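Local coordinates for L-arabinose ABC transporter, periplasmic L-arabinose-binding protein (Burkholderia thailandensis, PDB 4KZK), which probably binds L-arabinose and related sugars in the periplasm for an ABC transporter, and binds beta-D-galactose, at residues 48-53 against 292-297; 57-62 against 69-74; 145-150 against 285-290. All blocks are in the same frame, centred on the assembly; numbering follows the deposited sequence.

Contact 1 of 3, residues 48-53 against 292-297; sequences DPWFQD and RLHGYD. With GAL (beta-D-galactopyranose), chain B.
W50 places CG anti to its backbone N (chi1 174°) and H294 places CG anti to its carbonyl carbon (chi1 -69°), settings that bring the indole and the imidazole together at about a right angle. The result is a T-shaped pair in which W50 supplies the edge and H294 the face, with the six-membered ring of W50 and the ring of H294 5.3 Å apart between centroids and their planes at 79°. Contact is made by the CZ2 corner of W50, which sits 3.5 Å above the H294 imidazole, offset toward its rim. H294 ND1 in turn lies at the indole edge, near its plane, 3.6 Å from W50 CZ2. Both imidazole nitrogens are hydrogen-bonded, ND1 to D123 OD1 and NE2 to T318 OG1, which fixes the ring rotation; the same D123 oxygen also pairs with W50 NE1 and with the galactose.

The five-membered part of the indole lies over the sugar, its NE1 3.6 Å from C5 of GAL, while W50 CD1 rests 3.9 Å above the centre of the F51 ring. F51 thus packs a face against W50 and turns its edge toward GAL O2. At the head of the helix, D48 divides its carboxylate between two tasks. OD2 accepts a 2.6 Å hydrogen bond from GAL O3, whereas OD1 is met from above the carboxylate plane by W50 N at 2.9 Å. D48, the N-cap of helix 49-65, therefore also binds the sugar, and its capping bond ties it to the tryptophan beside the sugar. Polar residues gripping the hydroxyls and an aromatic ring laid against the pyranose are hallmarks of the interdomain cleft of sugar-binding periplasmic proteins.

Contact 2 of 3, residues 57-62 against 69-74; sequences FAEQAA and LVKIAA
L69 turns inward against A58 and A62 where strand 68-73 runs back along helix 49-65, the last two elements of a beta-alpha-beta unit that begins with strand 38-43. Helix and strand are nearly antiparallel here: the axes of 57-62 and 69-73 come within 9.2 Å, their directions at 162°. The tightly packed part is apolar and built on small residues: A58 CB meets L69 CD2 at 3.8 Å, and one helical turn on A62 CB faces L69 CB at 4.1 Å. With CG anti to the backbone N (chi1 -173°), L69 presents both its methyl carbons to A58, and F41 of strand 38-43 touches A58 and L69 alike.

The solvent side is polar, more exposed and partly filled by water. The E59 chain bends at chi2 and lays its carboxylate across the leucine, with CD 3.5 Å from L69 CD2. From the strand, K71 reaches across at about a right angle and forms a salt bridge to E59 OE2 whose hydrogen bond is weak, 3.4 Å from NZ. One water binds E59 more closely than the lysine does: it donates to E59 OE2 at 2.6 Å and also to the backbone oxygen of L69 at 2.8 Å.

Contact 3 of 3, residues 145-150 against 285-290; sequences YRIGRQ and GSILLN
I147 and Q150 of helix 144-161 pack on I287 of strand 283-288, and I147 also on L289, within the alpha/beta fold of the periplasmic binding protein family, here with a mixed sheet. No hydrogen bond crosses between the two segments. The purely apolar contacts come from I147, which has more than one conformer; in the one described, its CG2 lies 4.1 Å from I287 CG2 as the two side chains slide past each other in opposite directions, and its CD1 approaches L289 CD2 at 4.2 Å. L289 also touches the bound galactose, so I147 stands directly behind a pocket residue, and I142 of strand 139-142 packs on both.

Contacts of mixed character involve Q150. Its CB meets I287 CD1 at 3.7 Å: in I287, chi1 (-52°) sets CG1 beside the backbone N, and chi2 (-57°) then turns CD1 toward the glutamine. Farther out, the Q150 amide is held by a bond from NE2 to the backbone oxygen of G320, and it passes beside the isoleucine with Q150 OE1 4.0 Å from I287 CG2.

After strand 38-43 the chain enters helix 49-65, whose first turn belongs to contact 1 and whose middle belongs to contact 2. Contact 2 closes at once, across a connection of only six residues, and secures the helix to the edge strand 68-73. Contact 3 opens at helix 144-161 and closes after 134 intervening residues on segment 285-290. N290 then caps helix 291-308, which completes contact 1. Contacts 2 and 3 are thus in series, both nested inside the long loop of contact 1. Contact 1 touches both neighbours: R292 makes a weak hydrogen bond to Q60, and W50 CH2 lies 3.5 Å from L289 CB. D48, W50 and H294 of contact 1 and L289 of contact 3 all belong to the galactose pocket.

Contact 1 of 3, residues 48-53 against 292-297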
loop_
_atom_site.group_PDB
_atom_site.type_symbol
_atom_site.label_atom_id
_atom_site.label_comp_id
_atom_site.label_asym_id
_atom_site.label_seq_id
_atom_site.Cartn_x
_atom_site.Cartn_y
_atom_site.Cartn_z
ATOM N N ASP A 48 6.792 -7.558 0.851
ATOM C CA ASP A 48 6.582 -6.103 0.812
ATOM C C ASP A 48 6.995 -5.589 2.195
ATOM O O ASP A 48 6.415 -5.990 3.204
ATOM C CB ASP A 48 5.101 -5.811 0.536
ATOM C CG ASP A 48 4.711 -4.350 0.721
ATOM O OD1 ASP A 48 5.555 -3.537 1.145
ATOM O OD2 ASP A 48 3.510 -4.053 0.478
ATOM N N PRO A 49 8.010 -4.703 2.241
ATOM C CA PRO A 49 8.563 -4.291 3.539
ATOM C C PRO A 49 7.564 -3.531 4.388
ATOM O O PRO A 49 7.754 -3.438 5.590
ATOM C CB PRO A 49 9.749 -3.422 3.160
ATOM C CG PRO A 49 9.452 -2.926 1.789
ATOM C CD PRO A 49 8.712 -4.055 1.116
ATOM N N TRP A 50 6.503 -2.990 3.788
ATOM C CA TRP A 50 5.411 -2.401 4.575
ATOM C C TRP A 50 4.879 -3.379 5.617
ATOM O O TRP A 50 4.643 -3.001 6.770
ATOM C CB TRP A 50 4.278 -1.915 3.650
ATOM C CG TRP A 50 3.092 -1.449 4.387
ATOM C CD1 TRP A 50 1.900 -2.103 4.539
ATOM C CD2 TRP A 50 2.982 -0.245 5.123
ATOM N NE1 TRP A 50 1.057 -1.360 5.314
ATOM C CE2 TRP A 50 1.698 -0.210 5.689
ATOM C CE3 TRP A 50 3.862 0.816 5.387
ATOM C CZ2 TRP A 50 1.269 0.845 6.506
ATOM C CZ3 TRP A 50 3.424 1.847 6.179
ATOM C CH2 TRP A 50 2.133 1.865 6.703
ATOM N N PHE A 51 4.687 -4.635 5.222
ATOM C CA PHE A 51 4.129 -5.614 6.140
ATOM C C PHE A 51 5.153 -6.059 7.160
ATOM O O PHE A 51 4.817 -6.350 8.296
ATOM C CB PHE A 51 3.500 -6.781 5.357
ATOM C CG PHE A 51 2.270 -6.369 4.619
ATOM C CD1 PHE A 51 1.146 -5.987 5.302
ATOM C CD2 PHE A 51 2.247 -6.286 3.245
ATOM C CE1 PHE A 51 0.039 -5.525 4.619
ATOM C CE2 PHE A 51 1.147 -5.811 2.567
ATOM C CZ PHE A 51 0.036 -5.451 3.264
ATOM N N GLN A 52 6.404 -6.075 6.758
ATOM C CA GLN A 52 7.487 -6.290 7.719
ATOM C C GLN A 52 7.490 -5.160 8.762
ATOM O O GLN A 52 7.726 -5.387 9.964
ATOM C CB GLN A 52 8.848 -6.411 7.004
ATOM C CG GLN A 52 8.973 -7.650 6.098
ATOM C CD GLN A 52 8.966 -8.980 6.844
ATOM O OE1 GLN A 52 9.223 -9.032 8.044
ATOM N NE2 GLN A 52 8.667 -10.067 6.131
ATOM N N ASP A 53 7.209 -3.936 8.330
ATOM C CA ASP A 53 7.161 -2.807 9.254
ATOM C C ASP A 53 5.968 -2.907 10.187
ATOM O O ASP A 53 6.098 -2.630 11.387
ATOM C CB ASP A 53 7.095 -1.466 8.517
ATOM C CG ASP A 53 8.372 -1.125 7.773
ATOM O OD1 ASP A 53 9.455 -1.675 8.082
ATOM O OD2 ASP A 53 8.304 -0.262 6.884
ATOM N N ARG A 292 3.598 2.420 12.433
ATOM C CA ARG A 292 3.293 2.351 13.857
ATOM C C ARG A 292 1.786 2.358 14.085
ATOM O O ARG A 292 1.273 1.621 14.947
ATOM C CB ARG A 292 3.927 3.512 14.615
ATOM C CG ARG A 292 3.821 3.340 16.115
ATOM C CD ARG A 292 4.466 4.501 16.843
ATOM N NE ARG A 292 5.888 4.630 16.544
ATOM C CZ ARG A 292 6.877 4.047 17.220
ATOM N NH1 ARG A 292 6.624 3.224 18.237
ATOM N NH2 ARG A 292 8.143 4.274 16.849
ATOM N N LEU A 293 1.066 3.180 13.335
ATOM C CA LEU A 293 -0.399 3.202 13.454
ATOM C C LEU A 293 -0.976 1.852 13.012
ATOM O O LEU A 293 -1.752 1.235 13.736
ATOM C CB LEU A 293 -1.009 4.339 12.643
ATOM C CG LEU A 293 -0.561 5.772 12.983
ATOM C CD1 LEU A 293 -1.204 6.796 12.070
ATOM C CD2 LEU A 293 -0.829 6.093 14.435
ATOM N N HIS A 294 -0.557 1.367 11.850
ATOM C CA HIS A 294 -1.098 0.125 11.298
ATOM C C HIS A 294 -0.648 -1.148 11.999
ATOM O O HIS A 294 -1.318 -2.165 11.898
ATOM C CB HIS A 294 -0.766 0.043 9.802
ATOM C CG HIS A 294 -1.501 1.044 8.972
ATOM N ND1 HIS A 294 -2.080 0.727 7.761
ATOM C CD2 HIS A 294 -1.738 2.363 9.174
ATOM C CE1 HIS A 294 -2.643 1.812 7.250
ATOM N NE2 HIS A 294 -2.461 2.814 8.095
ATOM N N GLY A 295 0.483 -1.106 12.707
ATOM C CA GLY A 295 1.022 -2.278 13.406
ATOM C C GLY A 295 0.862 -2.209 14.911
ATOM O O GLY A 295 0.452 -3.186 15.529
ATOM N N TYR A 296 1.228 -1.078 15.507
ATOM C CA TYR A 296 1.185 -0.960 16.975
ATOM C C TYR A 296 -0.241 -0.604 17.428
ATOM O O TYR A 296 -0.789 -1.300 18.295
ATOM C CB TYR A 296 2.268 0.029 17.446
ATOM C CG TYR A 296 2.474 0.141 18.937
ATOM C CD1 TYR A 296 1.626 0.902 19.690
ATOM C CD2 TYR A 296 3.532 -0.503 19.555
ATOM C CE1 TYR A 296 1.798 1.026 21.055
ATOM C CE2 TYR A 296 3.731 -0.398 20.934
ATOM C CZ TYR A 296 2.853 0.365 21.679
ATOM O OH TYR A 296 3.020 0.509 23.048
ATOM N N ASP A 297 -0.863 0.416 16.840
ATOM C CA ASP A 297 -2.187 0.879 17.320
ATOM C C ASP A 297 -3.297 -0.129 17.053
ATOM O O ASP A 297 -4.213 -0.282 17.861
ATOM C CB ASP A 297 -2.592 2.237 16.739
ATOM C CG ASP A 297 -1.774 3.376 17.304
ATOM O OD1 ASP A 297 -0.793 3.098 18.006
ATOM O OD2 ASP A 297 -2.132 4.534 17.033
HETATM C C1 GAL B . -1.814 -2.297 0.868
HETATM C C2 GAL B . -0.551 -2.379 0.015
HETATM C C3 GAL B . 0.653 -2.035 0.901
HETATM C C4 GAL B . 0.424 -0.689 1.584
HETATM C C5 GAL B . -0.873 -0.746 2.371
HETATM C C6 GAL B . -1.193 0.589 3.028
HETATM O O1 GAL B . -2.916 -2.498 0.005
HETATM O O2 GAL B . -0.443 -3.691 -0.487
HETATM O O3 GAL B . 1.871 -2.027 0.146
HETATM O O4 GAL B . 0.420 0.357 0.644
HETATM O O5 GAL B . -1.933 -1.015 1.463
HETATM O O6 GAL B . -2.410 0.516 3.753
#

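Contact 2 of 3, residues 57-62 against 69-74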
loop_
_atom_site.group_PDB
_atom_site.type_symbol
_atom_site.label_atom_id
_atom_site.label_comp_id
_atom_site.label_asym_id
_atom_site.label_seq_id
_atom_site.Cartn_x
_atom_site.Cartn_y
_atom_site.Cartn_z
ATOM N N PHE A 57 6.322 -3.270 14.460
ATOM C CA PHE A 57 5.587 -2.439 15.422
ATOM C C PHE A 57 4.546 -3.218 16.218
ATOM O O PHE A 57 4.320 -2.926 17.412
ATOM C CB PHE A 57 5.009 -1.204 14.734
ATOM C CG PHE A 57 6.054 -0.193 14.429
ATOM C CD1 PHE A 57 6.660 0.488 15.471
ATOM C CD2 PHE A 57 6.491 0.045 13.141
ATOM C CE1 PHE A 57 7.651 1.410 15.231
ATOM C CE2 PHE A 57 7.502 0.977 12.896
ATOM C CZ PHE A 57 8.077 1.661 13.953
ATOM N N ALA A 58 3.953 -4.236 15.600
ATOM C CA ALA A 58 3.083 -5.164 16.322
ATOM C C ALA A 58 3.876 -5.907 17.398
ATOM O O ALA A 58 3.348 -6.142 18.477
ATOM C CB ALA A 58 2.410 -6.150 15.382
ATOM N N GLU A 59 5.133 -6.258 17.116
ATOM C CA GLU A 59 6.023 -6.857 18.124
ATOM C C GLU A 59 6.293 -5.921 19.284
ATOM O O GLU A 59 6.417 -6.362 20.451
ATOM C CB GLU A 59 7.369 -7.260 17.521
ATOM C CG GLU A 59 7.338 -8.515 16.677
ATOM C CD GLU A 59 7.104 -9.784 17.483
ATOM O OE1 GLU A 59 7.098 -9.754 18.750
ATOM O OE2 GLU A 59 6.959 -10.832 16.830
ATOM N N GLN A 60 6.439 -4.632 18.990
ATOM C CA GLN A 60 6.630 -3.633 20.054
ATOM C C GLN A 60 5.385 -3.578 20.950
ATOM O O GLN A 60 5.495 -3.507 22.189
ATOM C CB GLN A 60 6.936 -2.264 19.430
ATOM C CG GLN A 60 7.449 -1.168 20.353
ATOM C CD GLN A 60 7.815 0.105 19.579
ATOM O OE1 GLN A 60 7.369 1.209 19.920
ATOM N NE2 GLN A 60 8.632 -0.045 18.536
ATOM N N ALA A 61 4.206 -3.654 20.332
ATOM C CA ALA A 61 2.939 -3.704 21.073
ATOM C C ALA A 61 2.862 -4.947 21.963
ATOM O O ALA A 61 2.411 -4.861 23.109
ATOM C CB ALA A 61 1.760 -3.652 20.106
ATOM N N ALA A 62 3.350 -6.077 21.450
ATOM C CA ALA A 62 3.353 -7.346 22.181
ATOM C C ALA A 62 4.204 -7.243 23.442
ATOM O O ALA A 62 3.762 -7.612 24.546
ATOM C CB ALA A 62 3.877 -8.464 21.304
ATOM N N LEU A 69 2.609 -12.348 20.028
ATOM C CA LEU A 69 2.277 -12.124 18.631
ATOM C C LEU A 69 2.608 -13.362 17.814
ATOM O O LEU A 69 3.677 -13.948 17.950
ATOM C CB LEU A 69 3.071 -10.939 18.101
ATOM C CG LEU A 69 2.732 -10.441 16.700
ATOM C CD1 LEU A 69 1.437 -9.643 16.726
ATOM C CD2 LEU A 69 3.884 -9.603 16.161
ATOM N N VAL A 70 1.673 -13.761 16.954
ATOM C CA VAL A 70 1.921 -14.822 15.980
ATOM C C VAL A 70 1.821 -14.221 14.585
ATOM O O VAL A 70 0.740 -13.810 14.149
ATOM C CB VAL A 70 0.937 -15.999 16.130
ATOM C CG1 VAL A 70 1.236 -17.116 15.118
ATOM C CG2 VAL A 70 0.949 -16.529 17.558
ATOM N N LYS A 71 2.961 -14.183 13.900
ATOM C CA LYS A 71 3.074 -13.573 12.555
ATOM C C LYS A 71 2.951 -14.641 11.479
ATOM O O LYS A 71 3.703 -15.607 11.469
ATOM C CB LYS A 71 4.441 -12.902 12.420
ATOM C CG LYS A 71 4.678 -11.752 13.367
ATOM C CD LYS A 71 6.066 -11.146 13.213
ATOM C CE LYS A 71 7.164 -12.115 13.602
ATOM N NZ LYS A 71 8.463 -11.412 13.788
ATOM N N ILE A 72 1.979 -14.482 10.580
ATOM C CA ILE A 72 1.758 -15.467 9.506
ATOM C C ILE A 72 1.557 -14.774 8.159
ATOM O O ILE A 72 0.813 -13.804 8.044
ATOM C CB ILE A 72 0.549 -16.395 9.812
ATOM C CG1 ILE A 72 0.678 -17.011 11.215
ATOM C CG2 ILE A 72 0.468 -17.529 8.788
ATOM C CD1 ILE A 72 -0.582 -17.721 11.664
ATOM N N ALA A 73 2.254 -15.290 7.149
ATOM C CA ALA A 73 2.088 -14.856 5.765
ATOM C C ALA A 73 1.012 -15.707 5.118
ATOM O O ALA A 73 1.010 -16.950 5.252
ATOM C CB ALA A 73 3.395 -15.011 5.002
ATOM N N ALA A 74 0.088 -15.046 4.423
ATOM C CA ALA A 74 -0.991 -15.764 3.741
ATOM C C ALA A 74 -1.300 -15.071 2.416
ATOM O O ALA A 74 -2.198 -14.223 2.334
ATOM C CB ALA A 74 -2.208 -15.828 4.626
HETATM O O HOH W 1 6.264 -13.364 17.138
HETATM O O HOH W 2 5.366 -11.907 20.598
#

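Contact 3 of 3, residues 145-150 against 285-290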
loop_
_atom_site.group_PDB
_atom_site.type_symbol
_atom_site.label_atom_id
_atom_site.label_comp_id
_atom_site.label_asym_id
_atom_site.label_seq_id
_atom_site.Cartn_x
_atom_site.Cartn_y
_atom_site.Cartn_z
ATOM N N TYR A 145 -7.763 8.240 -1.410
ATOM C CA TYR A 145 -7.943 9.273 -2.410
ATOM C C TYR A 145 -7.051 10.469 -2.129
ATOM O O TYR A 145 -6.361 10.950 -3.038
ATOM C CB TYR A 145 -9.416 9.682 -2.525
ATOM C CG TYR A 145 -9.623 10.697 -3.634
ATOM C CD1 TYR A 145 -9.702 10.296 -4.973
ATOM C CD2 TYR A 145 -9.683 12.063 -3.359
ATOM C CE1 TYR A 145 -9.833 11.233 -5.994
ATOM C CE2 TYR A 145 -9.808 12.990 -4.373
ATOM C CZ TYR A 145 -9.887 12.565 -5.697
ATOM O OH TYR A 145 -10.022 13.523 -6.709
ATOM N N ARG A 146 -7.030 10.932 -0.877
ATOM C CA ARG A 146 -6.187 12.066 -0.511
ATOM C C ARG A 146 -4.705 11.767 -0.685
ATOM O O ARG A 146 -3.956 12.612 -1.126
ATOM C CB ARG A 146 -6.448 12.509 0.933
ATOM C CG ARG A 146 -7.810 13.143 1.126
ATOM C CD ARG A 146 -7.926 13.961 2.407
ATOM N NE ARG A 146 -6.882 13.651 3.383
ATOM C CZ ARG A 146 -7.012 12.890 4.471
ATOM N NH1 ARG A 146 -8.162 12.339 4.833
ATOM N NH2 ARG A 146 -5.952 12.693 5.223
ATOM N N ILE A 147 -4.297 10.540 -0.388
ATOM C CA ILE A 147 -2.913 10.094 -0.584
ATOM C C ILE A 147 -2.568 10.158 -2.072
ATOM O O ILE A 147 -1.515 10.645 -2.478
ATOM C CB ILE A 147 -2.719 8.650 -0.069
ATOM C CG1 ILE A 147 -2.941 8.582 1.450
ATOM C CG2 ILE A 147 -1.338 8.113 -0.435
ATOM C CD1 ILE A 147 -1.970 9.395 2.276
ATOM N N GLY A 148 -3.459 9.626 -2.885
ATOM C CA GLY A 148 -3.297 9.752 -4.321
ATOM C C GLY A 148 -3.147 11.190 -4.799
ATOM O O GLY A 148 -2.315 11.482 -5.673
ATOM N N ARG A 149 -3.980 12.098 -4.277
ATOM C CA ARG A 149 -3.811 13.504 -4.618
ATOM C C ARG A 149 -2.400 13.989 -4.307
ATOM O O ARG A 149 -1.819 14.758 -5.086
ATOM C CB ARG A 149 -4.827 14.363 -3.864
ATOM C CG ARG A 149 -6.275 14.122 -4.237
ATOM C CD ARG A 149 -6.590 14.481 -5.678
ATOM N NE ARG A 149 -6.497 15.915 -5.942
ATOM C CZ ARG A 149 -7.431 16.641 -6.553
ATOM N NH1 ARG A 149 -8.590 16.101 -6.956
ATOM N NH2 ARG A 149 -7.198 17.926 -6.771
ATOM N N GLN A 150 -1.891 13.610 -3.149
ATOM C CA GLN A 150 -0.505 13.944 -2.780
ATOM C C GLN A 150 0.514 13.386 -3.764
ATOM O O GLN A 150 1.494 14.050 -4.083
ATOM C CB GLN A 150 -0.173 13.466 -1.375
ATOM C CG GLN A 150 -0.955 14.166 -0.282
ATOM C CD GLN A 150 -0.646 13.545 1.057
ATOM O OE1 GLN A 150 -1.161 12.482 1.379
ATOM N NE2 GLN A 150 0.209 14.156 1.810
ATOM N N GLY A 285 10.073 10.002 -5.549
ATOM C CA GLY A 285 9.572 10.208 -4.195
ATOM C C GLY A 285 8.540 9.178 -3.816
ATOM O O GLY A 285 8.177 8.324 -4.625
ATOM N N SER A 286 8.058 9.271 -2.570
ATOM C CA SER A 286 7.026 8.368 -2.078
ATOM C C SER A 286 6.208 9.047 -1.014
ATOM O O SER A 286 6.728 9.904 -0.298
ATOM C CB SER A 286 7.692 7.118 -1.494
ATOM O OG SER A 286 6.755 6.194 -0.997
ATOM N N ILE A 287 4.941 8.670 -0.870
ATOM C CA ILE A 287 4.167 9.187 0.262
ATOM C C ILE A 287 4.408 8.264 1.449
ATOM O O ILE A 287 3.987 7.082 1.442
ATOM C CB ILE A 287 2.655 9.313 -0.040
ATOM C CG1 ILE A 287 2.390 10.103 -1.322
ATOM C CG2 ILE A 287 1.939 9.912 1.169
ATOM C CD1 ILE A 287 2.992 11.493 -1.328
ATOM N N LEU A 288 5.105 8.803 2.440
ATOM C CA LEU A 288 5.479 8.094 3.635
ATOM C C LEU A 288 4.238 7.864 4.486
ATOM O O LEU A 288 3.577 8.832 4.878
ATOM C CB LEU A 288 6.506 8.902 4.432
ATOM C CG LEU A 288 6.938 8.314 5.767
ATOM C CD1 LEU A 288 7.713 7.012 5.595
ATOM C CD2 LEU A 288 7.779 9.310 6.571
ATOM N N LEU A 289 3.936 6.600 4.724
ATOM C CA LEU A 289 2.898 6.178 5.658
ATOM C C LEU A 289 3.480 5.835 7.035
ATOM O O LEU A 289 4.697 5.755 7.229
ATOM C CB LEU A 289 2.171 4.959 5.089
ATOM C CG LEU A 289 1.542 5.133 3.705
ATOM C CD1 LEU A 289 0.882 3.826 3.310
ATOM C CD2 LEU A 289 0.556 6.289 3.591
ATOM N N ASN A 290 2.582 5.589 7.985
ATOM C CA ASN A 290 2.971 5.367 9.368
ATOM C C ASN A 290 2.664 3.940 9.854
ATOM O O ASN A 290 1.558 3.669 10.344
ATOM C CB ASN A 290 2.315 6.392 10.291
ATOM C CG ASN A 290 2.915 6.361 11.681
ATOM O OD1 ASN A 290 3.611 5.406 12.036
ATOM N ND2 ASN A 290 2.637 7.378 12.484
#